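PDB 6UY4: dihydroorotate dehydrogenase from Schistosoma mansoni, which probably oxidises (S)-dihydroorotate to orotate with a quinone as electron acceptor, using bound FMN, in de novo pyrimidine biosynthesis. Local coordinates for residues Y31-L36 and V358-P363; S108-V112 and D195-I199; K241-D245 and K310-C314. All blocks are in the same frame, centred on the assembly; numbering follows the deposited sequence.

Interaction 1 (Y31-L36 and V358-P363). With QLA (2-[(4-fluorophenyl)amino]-3-hydroxynaphthalene-1,4-dione), chain B.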
ATOM      1  N   TYR A  31     -16.491  16.992  -0.587  1.00110.50           N
ATOM      2  CA  TYR A  31     -15.642  16.270  -1.529  1.00102.79           C
ATOM      3  C   TYR A  31     -16.362  15.087  -2.166  1.00101.62           C
ATOM      4  O   TYR A  31     -16.397  14.967  -3.394  1.00 98.95           O
ATOM      5  CB  TYR A  31     -14.363  15.794  -0.830  1.00 97.73           C
ATOM      6  CG  TYR A  31     -13.373  16.899  -0.541  1.00 98.75           C
ATOM      7  CD1 TYR A  31     -12.384  17.227  -1.459  1.00101.81           C
ATOM      8  CD2 TYR A  31     -13.424  17.612   0.650  1.00100.10           C
ATOM      9  CE1 TYR A  31     -11.475  18.235  -1.202  1.00 96.58           C
ATOM     10  CE2 TYR A  31     -12.518  18.622   0.916  1.00100.27           C
ATOM     11  CZ  TYR A  31     -11.547  18.929  -0.014  1.00 97.77           C
ATOM     12  OH  TYR A  31     -10.644  19.934   0.245  1.00 96.40           O
ATOM     13  N   LYS A  32     -16.953  14.214  -1.347  1.00 98.28           N
ATOM     14  CA  LYS A  32     -17.577  13.003  -1.867  1.00 97.30           C
ATOM     15  C   LYS A  32     -18.788  13.301  -2.744  1.00102.79           C
ATOM     16  O   LYS A  32     -19.141  12.476  -3.595  1.00106.21           O
ATOM     17  CB  LYS A  32     -17.981  12.087  -0.707  1.00 94.78           C
ATOM     18  CG  LYS A  32     -18.413  10.687  -1.119  1.00 92.75           C
ATOM     19  CD  LYS A  32     -18.815   9.857   0.091  1.00 96.32           C
ATOM     20  CE  LYS A  32     -19.167   8.432  -0.304  1.00 99.64           C
ATOM     21  NZ  LYS A  32     -20.308   8.386  -1.260  1.00103.67           N
ATOM     22  N   ASP A  33     -19.425  14.459  -2.569  1.00105.15           N
ATOM     23  CA  ASP A  33     -20.662  14.767  -3.270  1.00105.92           C
ATOM     24  C   ASP A  33     -20.564  15.937  -4.239  1.00104.78           C
ATOM     25  O   ASP A  33     -21.344  15.989  -5.194  1.00109.54           O
ATOM     26  CB  ASP A  33     -21.787  15.060  -2.265  1.00106.72           C
ATOM     27  CG  ASP A  33     -22.087  13.876  -1.363  1.00110.03           C
ATOM     28  OD1 ASP A  33     -21.984  12.726  -1.840  1.00106.23           O
ATOM     29  OD2 ASP A  33     -22.427  14.096  -0.183  1.00110.12           O
ATOM     30  N   TRP A  34     -19.636  16.872  -4.032  1.00 99.15           N
ATOM     31  CA  TRP A  34     -19.582  18.077  -4.854  1.00103.09           C
ATOM     32  C   TRP A  34     -18.267  18.208  -5.607  1.00104.88           C
ATOM     33  O   TRP A  34     -18.280  18.342  -6.835  1.00104.39           O
ATOM     34  CB  TRP A  34     -19.831  19.315  -3.982  1.00100.24           C
ATOM     35  N   PHE A  35     -17.123  18.185  -4.918  1.00108.49           N
ATOM     36  CA  PHE A  35     -15.851  18.486  -5.571  1.00108.77           C
ATOM     37  C   PHE A  35     -15.399  17.338  -6.468  1.00103.65           C
ATOM     38  O   PHE A  35     -15.168  17.526  -7.668  1.00102.25           O
ATOM     39  CB  PHE A  35     -14.788  18.800  -4.517  1.00105.31           C
ATOM     40  CG  PHE A  35     -13.529  19.395  -5.082  1.00110.71           C
ATOM     41  CD1 PHE A  35     -12.355  19.378  -4.350  1.00115.16           C
ATOM     42  CD2 PHE A  35     -13.520  19.986  -6.338  1.00111.89           C
ATOM     43  CE1 PHE A  35     -11.192  19.924  -4.860  1.00116.15           C
ATOM     44  CE2 PHE A  35     -12.360  20.535  -6.853  1.00115.59           C
ATOM     45  CZ  PHE A  35     -11.196  20.505  -6.114  1.00116.73           C
ATOM     46  N   LEU A  36     -15.251  16.144  -5.895  1.00104.22           N
ATOM     47  CA  LEU A  36     -14.678  15.026  -6.640  1.00101.96           C
ATOM     48  C   LEU A  36     -15.516  14.590  -7.841  1.00 97.97           C
ATOM     49  O   LEU A  36     -14.919  14.306  -8.895  1.00 96.76           O
ATOM     50  CB  LEU A  36     -14.427  13.850  -5.685  1.00 95.29           C
ATOM     51  CG  LEU A  36     -13.453  14.156  -4.545  1.00 97.47           C
ATOM     52  CD1 LEU A  36     -13.305  12.959  -3.618  1.00 95.76           C
ATOM     53  CD2 LEU A  36     -12.101  14.584  -5.096  1.00 92.01           C
ATOM     54  N   VAL A 358      -9.479   8.334  -3.055  1.00 81.21           N
ATOM     55  CA  VAL A 358      -9.855   8.858  -4.363  1.00 87.11           C
ATOM     56  C   VAL A 358     -11.305   9.326  -4.355  1.00 86.34           C
ATOM     57  O   VAL A 358     -11.636  10.382  -4.908  1.00 83.62           O
ATOM     58  CB  VAL A 358      -9.607   7.797  -5.452  1.00 83.48           C
ATOM     59  CG1 VAL A 358     -10.201   8.241  -6.780  1.00 84.76           C
ATOM     60  CG2 VAL A 358      -8.120   7.516  -5.594  1.00 87.05           C
ATOM     61  N   TYR A 359     -12.189   8.561  -3.717  1.00 84.07           N
ATOM     62  CA  TYR A 359     -13.619   8.839  -3.740  1.00 82.17           C
ATOM     63  C   TYR A 359     -14.094   9.704  -2.579  1.00 88.43           C
ATOM     64  O   TYR A 359     -15.237  10.172  -2.610  1.00 92.05           O
ATOM     65  CB  TYR A 359     -14.411   7.527  -3.749  1.00 83.26           C
ATOM     66  CG  TYR A 359     -14.276   6.742  -5.036  1.00 86.30           C
ATOM     67  CD1 TYR A 359     -14.997   7.100  -6.167  1.00 83.43           C
ATOM     68  CD2 TYR A 359     -13.433   5.641  -5.118  1.00 86.46           C
ATOM     69  CE1 TYR A 359     -14.881   6.387  -7.346  1.00 86.73           C
ATOM     70  CE2 TYR A 359     -13.311   4.921  -6.293  1.00 82.19           C
ATOM     71  CZ  TYR A 359     -14.036   5.299  -7.403  1.00 84.02           C
ATOM     72  OH  TYR A 359     -13.917   4.586  -8.574  1.00 82.41           O
ATOM     73  N   GLN A 360     -13.263   9.932  -1.561  1.00 85.15           N
ATOM     74  CA  GLN A 360     -13.662  10.755  -0.428  1.00 83.22           C
ATOM     75  C   GLN A 360     -12.738  11.935  -0.159  1.00 85.60           C
ATOM     76  O   GLN A 360     -13.112  12.819   0.621  1.00 90.80           O
ATOM     77  CB  GLN A 360     -13.771   9.902   0.846  1.00 83.82           C
ATOM     78  CG  GLN A 360     -14.734   8.731   0.721  1.00 85.27           C
ATOM     79  CD  GLN A 360     -14.966   8.022   2.039  1.00 83.81           C
ATOM     80  OE1 GLN A 360     -14.655   8.551   3.105  1.00 80.70           O
ATOM     81  NE2 GLN A 360     -15.515   6.813   1.973  1.00 81.93           N
ATOM     82  N   GLY A 361     -11.557  11.981  -0.767  1.00 85.48           N
ATOM     83  CA  GLY A 361     -10.687  13.127  -0.648  1.00 86.37           C
ATOM     84  C   GLY A 361      -9.872  13.145   0.629  1.00 85.81           C
ATOM     85  O   GLY A 361      -9.789  12.152   1.359  1.00 84.30           O
ATOM     86  N   PRO A 362      -9.247  14.288   0.914  1.00 85.76           N
ATOM     87  CA  PRO A 362      -8.388  14.408   2.105  1.00 84.74           C
ATOM     88  C   PRO A 362      -9.101  14.084   3.404  1.00 84.09           C
ATOM     89  O   PRO A 362      -8.507  13.415   4.264  1.00 85.79           O
ATOM     90  CB  PRO A 362      -7.936  15.877   2.061  1.00 82.72           C
ATOM     91  CG  PRO A 362      -7.966  16.222   0.623  1.00 80.81           C
ATOM     92  CD  PRO A 362      -9.125  15.460   0.029  1.00 85.20           C
ATOM     93  N   PRO A 363     -10.349  14.540   3.626  1.00 89.10           N
ATOM     94  CA  PRO A 363     -10.987  14.275   4.930  1.00 91.99           C
ATOM     95  C   PRO A 363     -11.078  12.800   5.303  1.00 86.74           C
ATOM     96  O   PRO A 363     -11.297  12.495   6.484  1.00 93.38           O
ATOM     97  CB  PRO A 363     -12.383  14.897   4.775  1.00 92.14           C
ATOM     98  CG  PRO A 363     -12.208  15.961   3.776  1.00 90.57           C
ATOM     99  CD  PRO A 363     -11.212  15.397   2.794  1.00 87.87           C
TER
HETATM  100  C1  QLA B 401      -5.931   9.597  -7.920  1.00 96.31           C
HETATM  101  O1  QLA B 401      -4.851   9.334  -7.420  1.00108.32           O
HETATM  102  C2  QLA B 401      -6.494  10.968  -7.729  1.00 97.57           C
HETATM  103  O2  QLA B 401      -5.721  11.835  -7.091  1.00105.98           O
HETATM  104  C3  QLA B 401      -7.790  11.276  -8.207  1.00 99.49           C
HETATM  105  O3  QLA B 401      -9.585  10.638  -9.645  1.00 95.28           O
HETATM  106  C4  QLA B 401      -8.305  13.085  -6.582  1.00106.55           C
HETATM  107  C5  QLA B 401      -8.184  12.343  -5.416  1.00109.77           C
HETATM  108  C6  QLA B 401      -8.095  12.971  -4.185  1.00112.64           C
HETATM  109  C7  QLA B 401      -8.113  14.337  -4.148  1.00115.03           C
HETATM  110  C8  QLA B 401      -8.218  15.105  -5.274  1.00114.93           C
HETATM  111  C9  QLA B 401      -8.310  14.471  -6.502  1.00109.94           C
HETATM  112  C10 QLA B 401      -8.501  10.297  -9.103  1.00100.88           C
HETATM  113  C11 QLA B 401      -7.923   8.952  -9.283  1.00102.19           C
HETATM  114  C12 QLA B 401      -8.621   8.008 -10.024  1.00102.87           C
HETATM  115  C13 QLA B 401      -8.101   6.742 -10.199  1.00113.52           C
HETATM  116  C14 QLA B 401      -6.877   6.405  -9.634  1.00102.29           C
HETATM  117  C15 QLA B 401      -6.174   7.334  -8.896  1.00 94.45           C
HETATM  118  C16 QLA B 401      -6.693   8.613  -8.713  1.00100.34           C
HETATM  119  F1  QLA B 401      -8.023  14.956  -2.940  1.00119.30           F
HETATM  120  N1  QLA B 401      -8.383  12.432  -7.845  1.00101.15           N
HETATM  121  O   HOH W   1     -16.745  11.303  -4.817  1.00 95.30           O
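Tyr31, Leu36 and Lys32 carry the contact from 31-36, Tyr31 giving the largest share. With chi1 at m, its ring lies flat against two consecutive prolines: Pro362 CD and Pro363 CD each sit 4.2 Å from the Tyr31 ring centroid, over the same face, as CH-pi contacts. One wide, pi-type turn on (Leu36 N to Tyr31 O, 3.0 Å), Leu36 (chi1 m, chi2 t) pushes CD1 into the backbone where helix 355-360 ends, 3.3 Å from Val358 O. The helix gives way at Gly361, with positive phi; a CB there would clash with Pro362 CD and crowd Tyr31 CD1. Here the N-terminal helical region of this class 2 enzyme packs on the TIM barrel, and QLA occupies the cleft between them: Leu36 CD2 is 3.9 Å from QLA C8, Pro362 CD 3.2 Å from QLA F1 and Val358 CG1 3.5 Å from QLA C11. Lys32, chi1 t, brings CG to 3.5 Å from Tyr359 O, and a water donates to Lys32 O and Tyr359 O, 2.9 Å each.

Interaction 2 (S108-V112 and D195-I199); sequences SHIEV and DYLVI
Build two strands that run in roughly the same direction without pairing: the short axes of 109-112 and 196-199 cross at -48° and come no closer than 8.7 Å. His109-Val112 and Tyr196-Ile199 are extended, while Ser108 and Asp195 ahead of them have helical phi/psi. The nearest CA pairs are His109 with Asp195 at 9.8 Å and Glu111 with Val198 at 8.7 Å, so side chains must bridge the gap.

Asp195 leads into the strand; its carboxylate forms a salt bridge with Arg158. Tyr196 follows, chi1 p and chi2 near 92°, carrying its hydroxyl across to the other strand. Tyr196 OH donates a hydrogen bond to Glu111 OE1 at 3.2 Å, and lies 3.5 Å from His109 CD2. Glu111 reaches it with chi1 and chi2 both t, though Glu111 OE1 has its stronger partner in Gln352 NE2. His109, chi1 p, points toward the second segment, with His109 ND1 donating to Ser108 OG at 3.3 Å; Gln352 also meets its NE2. Leu197 is out of reach of the first strand. Val198, chi1 t, turns inward again and sets CG2 3.8 Å from Glu111 OE2, an oxygen that also accepts from Asn169.

Side chains of next-but-one strands meeting over the strand between them are characteristic of the core of a TIM barrel, here next to the FMN site, the Glu111 side chain being about 5 Å from FMN. Strand 165-170 runs between the two in the parallel sheet, helix 99-105 packs on Ile110 from outside, and strand 238-242 adjoins 196-200 on its other edge.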
ATOM      1  N   SER A 108      -1.384   9.221   9.386  1.00 66.19           N
ATOM      2  CA  SER A 108      -0.320   9.095  10.371  1.00 69.37           C
ATOM      3  C   SER A 108       0.969   8.546   9.776  1.00 73.49           C
ATOM      4  O   SER A 108       2.043   8.780  10.341  1.00 73.88           O
ATOM      5  CB  SER A 108      -0.769   8.200  11.525  1.00 68.24           C
ATOM      6  OG  SER A 108      -1.014   6.878  11.076  1.00 68.13           O
ATOM      7  N   HIS A 109       0.889   7.822   8.662  1.00 66.70           N
ATOM      8  CA  HIS A 109       2.089   7.335   8.001  1.00 65.49           C
ATOM      9  C   HIS A 109       1.826   7.199   6.509  1.00 62.73           C
ATOM     10  O   HIS A 109       0.709   6.896   6.083  1.00 57.25           O
ATOM     11  CB  HIS A 109       2.569   6.002   8.593  1.00 62.20           C
ATOM     12  CG  HIS A 109       1.602   4.872   8.420  1.00 65.27           C
ATOM     13  ND1 HIS A 109       0.550   4.655   9.284  1.00 64.69           N
ATOM     14  CD2 HIS A 109       1.542   3.885   7.496  1.00 57.96           C
ATOM     15  CE1 HIS A 109      -0.123   3.586   8.892  1.00 63.45           C
ATOM     16  NE2 HIS A 109       0.457   3.102   7.810  1.00 60.78           N
ATOM     17  N   ILE A 110       2.872   7.441   5.722  1.00 68.01           N
ATOM     18  CA  ILE A 110       2.827   7.316   4.271  1.00 65.72           C
ATOM     19  C   ILE A 110       3.824   6.245   3.856  1.00 65.25           C
ATOM     20  O   ILE A 110       4.954   6.211   4.354  1.00 68.37           O
ATOM     21  CB  ILE A 110       3.146   8.653   3.567  1.00 74.25           C
ATOM     22  CG1 ILE A 110       2.320   9.791   4.169  1.00 70.21           C
ATOM     23  CG2 ILE A 110       2.899   8.543   2.070  1.00 66.10           C
ATOM     24  CD1 ILE A 110       0.831   9.607   4.019  1.00 69.57           C
ATOM     25  N   GLU A 111       3.405   5.374   2.946  1.00 63.56           N
ATOM     26  CA  GLU A 111       4.249   4.298   2.436  1.00 61.53           C
ATOM     27  C   GLU A 111       4.686   4.683   1.023  1.00 59.21           C
ATOM     28  O   GLU A 111       3.989   4.417   0.045  1.00 59.72           O
ATOM     29  CB  GLU A 111       3.508   2.964   2.465  1.00 65.34           C
ATOM     30  CG  GLU A 111       4.342   1.769   2.031  1.00 68.35           C
ATOM     31  CD  GLU A 111       3.707   0.448   2.423  1.00 74.82           C
ATOM     32  OE1 GLU A 111       3.286   0.316   3.592  1.00 75.24           O
ATOM     33  OE2 GLU A 111       3.625  -0.456   1.564  1.00 68.65           O
ATOM     34  N   VAL A 112       5.849   5.327   0.929  1.00 62.08           N
ATOM     35  CA  VAL A 112       6.408   5.691  -0.366  1.00 63.01           C
ATOM     36  C   VAL A 112       6.785   4.427  -1.126  1.00 66.21           C
ATOM     37  O   VAL A 112       7.351   3.483  -0.559  1.00 69.14           O
ATOM     38  CB  VAL A 112       7.625   6.617  -0.182  1.00 63.13           C
ATOM     39  CG1 VAL A 112       8.220   6.998  -1.529  1.00 65.98           C
ATOM     40  CG2 VAL A 112       7.235   7.857   0.604  1.00 62.28           C
ATOM     41  N   ASP A 195      11.590   4.579   8.080  1.00 59.57           N
ATOM     42  CA  ASP A 195      11.169   4.022   9.360  1.00 66.96           C
ATOM     43  C   ASP A 195      10.896   2.527   9.254  1.00 65.50           C
ATOM     44  O   ASP A 195      11.139   1.784  10.211  1.00 64.72           O
ATOM     45  CB  ASP A 195       9.930   4.753   9.877  1.00 63.16           C
ATOM     46  CG  ASP A 195      10.211   6.202  10.222  1.00 69.15           C
ATOM     47  OD1 ASP A 195      11.349   6.505  10.640  1.00 68.09           O
ATOM     48  OD2 ASP A 195       9.294   7.038  10.074  1.00 68.18           O
ATOM     49  N   TYR A 196      10.389   2.071   8.110  1.00 63.21           N
ATOM     50  CA  TYR A 196      10.213   0.648   7.864  1.00 60.01           C
ATOM     51  C   TYR A 196      10.291   0.396   6.366  1.00 56.82           C
ATOM     52  O   TYR A 196      10.086   1.298   5.552  1.00 59.23           O
ATOM     53  CB  TYR A 196       8.888   0.125   8.440  1.00 61.91           C
ATOM     54  CG  TYR A 196       7.640   0.678   7.784  1.00 68.19           C
ATOM     55  CD1 TYR A 196       7.045   0.024   6.711  1.00 70.03           C
ATOM     56  CD2 TYR A 196       7.043   1.842   8.251  1.00 64.09           C
ATOM     57  CE1 TYR A 196       5.901   0.521   6.115  1.00 65.55           C
ATOM     58  CE2 TYR A 196       5.896   2.345   7.660  1.00 63.23           C
ATOM     59  CZ  TYR A 196       5.331   1.680   6.592  1.00 66.59           C
ATOM     60  OH  TYR A 196       4.193   2.173   5.998  1.00 70.58           O
ATOM     61  N   LEU A 197      10.597  -0.850   6.015  1.00 59.61           N
ATOM     62  CA  LEU A 197      10.711  -1.280   4.631  1.00 57.38           C
ATOM     63  C   LEU A 197       9.706  -2.392   4.360  1.00 61.55           C
ATOM     64  O   LEU A 197       9.394  -3.196   5.244  1.00 62.51           O
ATOM     65  CB  LEU A 197      12.130  -1.766   4.317  1.00 58.63           C
ATOM     66  CG  LEU A 197      13.265  -0.777   4.599  1.00 62.16           C
ATOM     67  CD1 LEU A 197      14.615  -1.470   4.513  1.00 64.59           C
ATOM     68  CD2 LEU A 197      13.208   0.404   3.640  1.00 59.89           C
ATOM     69  N   VAL A 198       9.196  -2.426   3.130  1.00 64.05           N
ATOM     70  CA  VAL A 198       8.191  -3.399   2.718  1.00 61.04           C
ATOM     71  C   VAL A 198       8.660  -4.077   1.439  1.00 60.98           C
ATOM     72  O   VAL A 198       9.265  -3.439   0.570  1.00 58.87           O
ATOM     73  CB  VAL A 198       6.810  -2.742   2.504  1.00 55.38           C
ATOM     74  CG1 VAL A 198       5.750  -3.800   2.233  1.00 54.35           C
ATOM     75  CG2 VAL A 198       6.425  -1.903   3.706  1.00 58.66           C
ATOM     76  N   ILE A 199       8.384  -5.375   1.330  1.00 60.63           N
ATOM     77  CA  ILE A 199       8.667  -6.151   0.129  1.00 59.66           C
ATOM     78  C   ILE A 199       7.387  -6.862  -0.285  1.00 63.60           C
ATOM     79  O   ILE A 199       6.759  -7.545   0.531  1.00 60.69           O
ATOM     80  CB  ILE A 199       9.804  -7.166   0.358  1.00 63.75           C
ATOM     81  CG1 ILE A 199      11.093  -6.435   0.735  1.00 64.50           C
ATOM     82  CG2 ILE A 199      10.012  -8.022  -0.882  1.00 60.38           C
ATOM     83  CD1 ILE A 199      12.259  -7.351   0.979  1.00 65.08           C
TER

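Interaction 3 (K241-D245 and K310-C314). With FMN (flavin mononucleotide), chain G.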
ATOM      1  N   LYS A 241       4.446  -7.740   2.262  1.00 61.26           N
ATOM      2  CA  LYS A 241       3.103  -7.445   1.781  1.00 61.23           C
ATOM      3  C   LYS A 241       2.670  -8.544   0.819  1.00 59.74           C
ATOM      4  O   LYS A 241       3.355  -8.811  -0.174  1.00 64.20           O
ATOM      5  CB  LYS A 241       3.060  -6.078   1.101  1.00 62.14           C
ATOM      6  CG  LYS A 241       1.671  -5.628   0.688  1.00 63.66           C
ATOM      7  CD  LYS A 241       1.698  -4.192   0.193  1.00 62.12           C
ATOM      8  CE  LYS A 241       0.312  -3.711  -0.190  1.00 58.25           C
ATOM      9  NZ  LYS A 241       0.330  -2.287  -0.627  1.00 65.86           N
ATOM     10  N   ILE A 242       1.537  -9.175   1.110  1.00 63.84           N
ATOM     11  CA  ILE A 242       1.072 -10.328   0.357  1.00 68.35           C
ATOM     12  C   ILE A 242      -0.220  -9.972  -0.371  1.00 67.43           C
ATOM     13  O   ILE A 242      -0.802  -8.904  -0.177  1.00 68.61           O
ATOM     14  CB  ILE A 242       0.869 -11.562   1.258  1.00 67.70           C
ATOM     15  CG1 ILE A 242      -0.321 -11.342   2.193  1.00 65.83           C
ATOM     16  CG2 ILE A 242       2.131 -11.852   2.055  1.00 64.19           C
ATOM     17  CD1 ILE A 242      -0.654 -12.538   3.048  1.00 58.60           C
ATOM     18  N   SER A 243      -0.670 -10.894  -1.216  1.00 68.31           N
ATOM     19  CA  SER A 243      -1.868 -10.886  -2.041  1.00 64.31           C
ATOM     20  C   SER A 243      -2.994 -11.648  -1.354  1.00 71.52           C
ATOM     21  O   SER A 243      -2.744 -12.656  -0.684  1.00 80.11           O
ATOM     22  CB  SER A 243      -1.586 -11.518  -3.405  1.00 70.91           C
ATOM     23  OG  SER A 243      -2.765 -11.612  -4.183  1.00 71.98           O
ATOM     24  N   PRO A 244      -4.241 -11.193  -1.495  1.00 69.38           N
ATOM     25  CA  PRO A 244      -5.370 -11.913  -0.892  1.00 75.07           C
ATOM     26  C   PRO A 244      -5.821 -13.133  -1.679  1.00 70.85           C
ATOM     27  O   PRO A 244      -6.757 -13.815  -1.244  1.00 67.38           O
ATOM     28  CB  PRO A 244      -6.471 -10.845  -0.865  1.00 69.51           C
ATOM     29  CG  PRO A 244      -6.173  -9.998  -2.052  1.00 63.07           C
ATOM     30  CD  PRO A 244      -4.671  -9.955  -2.171  1.00 65.37           C
ATOM     31  N   ASP A 245      -5.190 -13.429  -2.812  1.00 63.65           N
ATOM     32  CA  ASP A 245      -5.599 -14.525  -3.676  1.00 65.07           C
ATOM     33  C   ASP A 245      -4.821 -15.809  -3.421  1.00 67.17           C
ATOM     34  O   ASP A 245      -5.025 -16.792  -4.141  1.00 67.92           O
ATOM     35  CB  ASP A 245      -5.456 -14.114  -5.144  1.00 75.20           C
ATOM     36  CG  ASP A 245      -6.246 -12.864  -5.474  1.00 73.74           C
ATOM     37  OD1 ASP A 245      -7.311 -12.658  -4.854  1.00 74.17           O
ATOM     38  OD2 ASP A 245      -5.801 -12.087  -6.345  1.00 73.70           O
ATOM     39  N   LYS A 310     -12.818  -9.770   1.253  1.00 74.43           N
ATOM     40  CA  LYS A 310     -11.796 -10.789   1.030  1.00 69.79           C
ATOM     41  C   LYS A 310     -10.504 -10.457   1.766  1.00 73.75           C
ATOM     42  O   LYS A 310      -9.940 -11.312   2.460  1.00 77.76           O
ATOM     43  CB  LYS A 310     -11.535 -10.954  -0.467  1.00 68.46           C
ATOM     44  CG  LYS A 310     -10.743 -12.203  -0.816  1.00 75.70           C
ATOM     45  CD  LYS A 310     -10.681 -12.421  -2.318  1.00 81.71           C
ATOM     46  CE  LYS A 310     -10.016 -13.749  -2.651  1.00 87.34           C
ATOM     47  NZ  LYS A 310      -9.971 -13.996  -4.120  1.00 88.60           N
ATOM     48  N   SER A 311     -10.021  -9.219   1.630  1.00 70.54           N
ATOM     49  CA  SER A 311      -8.758  -8.845   2.261  1.00 67.29           C
ATOM     50  C   SER A 311      -8.837  -8.932   3.779  1.00 66.64           C
ATOM     51  O   SER A 311      -7.824  -9.192   4.436  1.00 70.43           O
ATOM     52  CB  SER A 311      -8.349  -7.435   1.830  1.00 69.43           C
ATOM     53  OG  SER A 311      -9.316  -6.478   2.222  1.00 73.66           O
ATOM     54  N   THR A 312     -10.023  -8.720   4.353  1.00 68.06           N
ATOM     55  CA  THR A 312     -10.172  -8.844   5.801  1.00 68.20           C
ATOM     56  C   THR A 312     -10.124 -10.306   6.230  1.00 71.66           C
ATOM     57  O   THR A 312      -9.465 -10.651   7.218  1.00 73.25           O
ATOM     58  CB  THR A 312     -11.476  -8.191   6.259  1.00 69.88           C
ATOM     59  OG1 THR A 312     -11.490  -6.816   5.857  1.00 65.82           O
ATOM     60  CG2 THR A 312     -11.607  -8.270   7.774  1.00 63.66           C
ATOM     61  N   ASP A 313     -10.824 -11.179   5.500  1.00 69.39           N
ATOM     62  CA  ASP A 313     -10.774 -12.608   5.801  1.00 71.57           C
ATOM     63  C   ASP A 313      -9.351 -13.139   5.708  1.00 69.26           C
ATOM     64  O   ASP A 313      -8.912 -13.913   6.567  1.00 66.63           O
ATOM     65  CB  ASP A 313     -11.694 -13.380   4.856  1.00 74.62           C
ATOM     66  CG  ASP A 313     -13.164 -13.137   5.142  1.00 94.76           C
ATOM     67  OD1 ASP A 313     -13.505 -12.836   6.307  1.00 95.63           O
ATOM     68  OD2 ASP A 313     -13.978 -13.258   4.202  1.00 94.67           O
ATOM     69  N   CYS A 314      -8.615 -12.731   4.670  1.00 67.52           N
ATOM     70  CA  CYS A 314      -7.218 -13.134   4.547  1.00 62.38           C
ATOM     71  C   CYS A 314      -6.406 -12.655   5.740  1.00 66.19           C
ATOM     72  O   CYS A 314      -5.564 -13.393   6.267  1.00 65.01           O
ATOM     73  CB  CYS A 314      -6.630 -12.596   3.244  1.00 58.58           C
ATOM     74  SG  CYS A 314      -4.896 -13.022   2.971  1.00 66.00           S
TER
HETATM   75  N1  FMN G 406       0.696  -1.531  -3.709  1.00 62.89           N
HETATM   76  C2  FMN G 406       2.065  -1.677  -3.604  1.00 63.97           C
HETATM   77  O2  FMN G 406       2.540  -2.411  -2.738  1.00 66.61           O
HETATM   78  N3  FMN G 406       2.905  -1.001  -4.465  1.00 63.65           N
HETATM   79  C4  FMN G 406       2.380  -0.176  -5.439  1.00 66.89           C
HETATM   80  O4  FMN G 406       3.129   0.425  -6.207  1.00 71.92           O
HETATM   81  C4A FMN G 406       1.002  -0.026  -5.550  1.00 67.59           C
HETATM   82  N5  FMN G 406       0.472   0.796  -6.521  1.00 71.86           N
HETATM   83  C5A FMN G 406      -0.895   0.947  -6.628  1.00 68.53           C
HETATM   84  C6  FMN G 406      -1.422   1.780  -7.609  1.00 68.04           C
HETATM   85  C7  FMN G 406      -2.798   1.935  -7.725  1.00 71.85           C
HETATM   86  C7M FMN G 406      -3.362   2.834  -8.786  1.00 65.21           C
HETATM   87  C8  FMN G 406      -3.649   1.257  -6.857  1.00 70.52           C
HETATM   88  C8M FMN G 406      -5.135   1.423  -6.980  1.00 66.45           C
HETATM   89  C9  FMN G 406      -3.119   0.423  -5.877  1.00 68.68           C
HETATM   90  C9A FMN G 406      -1.742   0.266  -5.758  1.00 67.00           C
HETATM   91  N10 FMN G 406      -1.207  -0.559  -4.782  1.00 62.85           N
HETATM   92  C10 FMN G 406       0.161  -0.707  -4.680  1.00 66.33           C
HETATM   93  C1' FMN G 406      -2.096  -1.308  -3.836  1.00 59.89           C
HETATM   94  C2' FMN G 406      -2.417  -0.456  -2.614  1.00 63.65           C
HETATM   95  O2' FMN G 406      -1.221  -0.011  -2.013  1.00 62.34           O
HETATM   96  C3' FMN G 406      -3.214  -1.251  -1.590  1.00 72.08           C
HETATM   97  O3' FMN G 406      -2.548  -2.463  -1.312  1.00 74.71           O
HETATM   98  C4' FMN G 406      -4.631  -1.554  -2.067  1.00 69.47           C
HETATM   99  O4' FMN G 406      -5.045  -0.616  -3.037  1.00 68.50           O
HETATM  100  C5' FMN G 406      -5.568  -1.488  -0.872  1.00 67.71           C
HETATM  101  O5' FMN G 406      -6.910  -1.500  -1.287  1.00 79.66           O
HETATM  102  P   FMN G 406      -7.813  -0.199  -1.011  1.00 68.19           P
HETATM  103  O1P FMN G 406      -9.216  -0.493  -1.480  1.00 73.45           O
HETATM  104  O2P FMN G 406      -7.801   0.146   0.460  1.00 73.82           O
HETATM  105  O3P FMN G 406      -7.256   0.950  -1.811  1.00 60.82           O
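Lys241, t at all four chi angles, points to FMN and takes no part in the contact with 310-314: Lys241 NZ donates to FMN O2 at 3.1 Å, FMN N1 at 3.2 Å and the ribityl FMN O3' at 3.0 Å, with a weak bond to FMN O2' at 3.1 Å. Between the segments the strongest interaction is the salt bridge of Lys310 NZ with Asp245 OD1 at 3.1 Å; Asp245 OD2 is taken by the backbone of Leu275. Lys310 is extended throughout, and its CE passes 3.6 Å from Pro244 O. The loop leaving strand 238-242 at the C-terminal end of the TIM barrel, the end where FMN binds, thus meets helix 305-321 on the barrel's outer layer. Pro244 points toward that helix: Pro244 CB is 4.4 Å from Ser311 CA, and Pro244 CA is 4.0 Å from Cys314 SG. Deeper, between strand and helix, Ile242 (chi1 p, chi2 t) brings CD1 to 4.3 Å from Cys314 SG, near Leu251 of helix 248-259.

How the interactions relate
Interactions 2 and 3 touch, because strands 196-200 and 238-242 are neighbours in the parallel barrel sheet: Ile199 O lies 2.9 Å from Lys241 N, a probable hydrogen bond, and Val198 CG1 packs 3.7 Å from Lys241 CB. Their centres are about 19 Å apart. Both lie beside FMN: Lys241 hydrogen-bonds it, and the Glu111 side chain of interaction 2 is about 5 Å from it. Interaction 1 stands apart, its centre about 25 Å from that of interaction 2 and about 26 Å from that of interaction 3, and it lines the inhibitor pocket instead. The two sites are close, since the Val358 side chain, which contacts QLA, is about 7 Å from FMN.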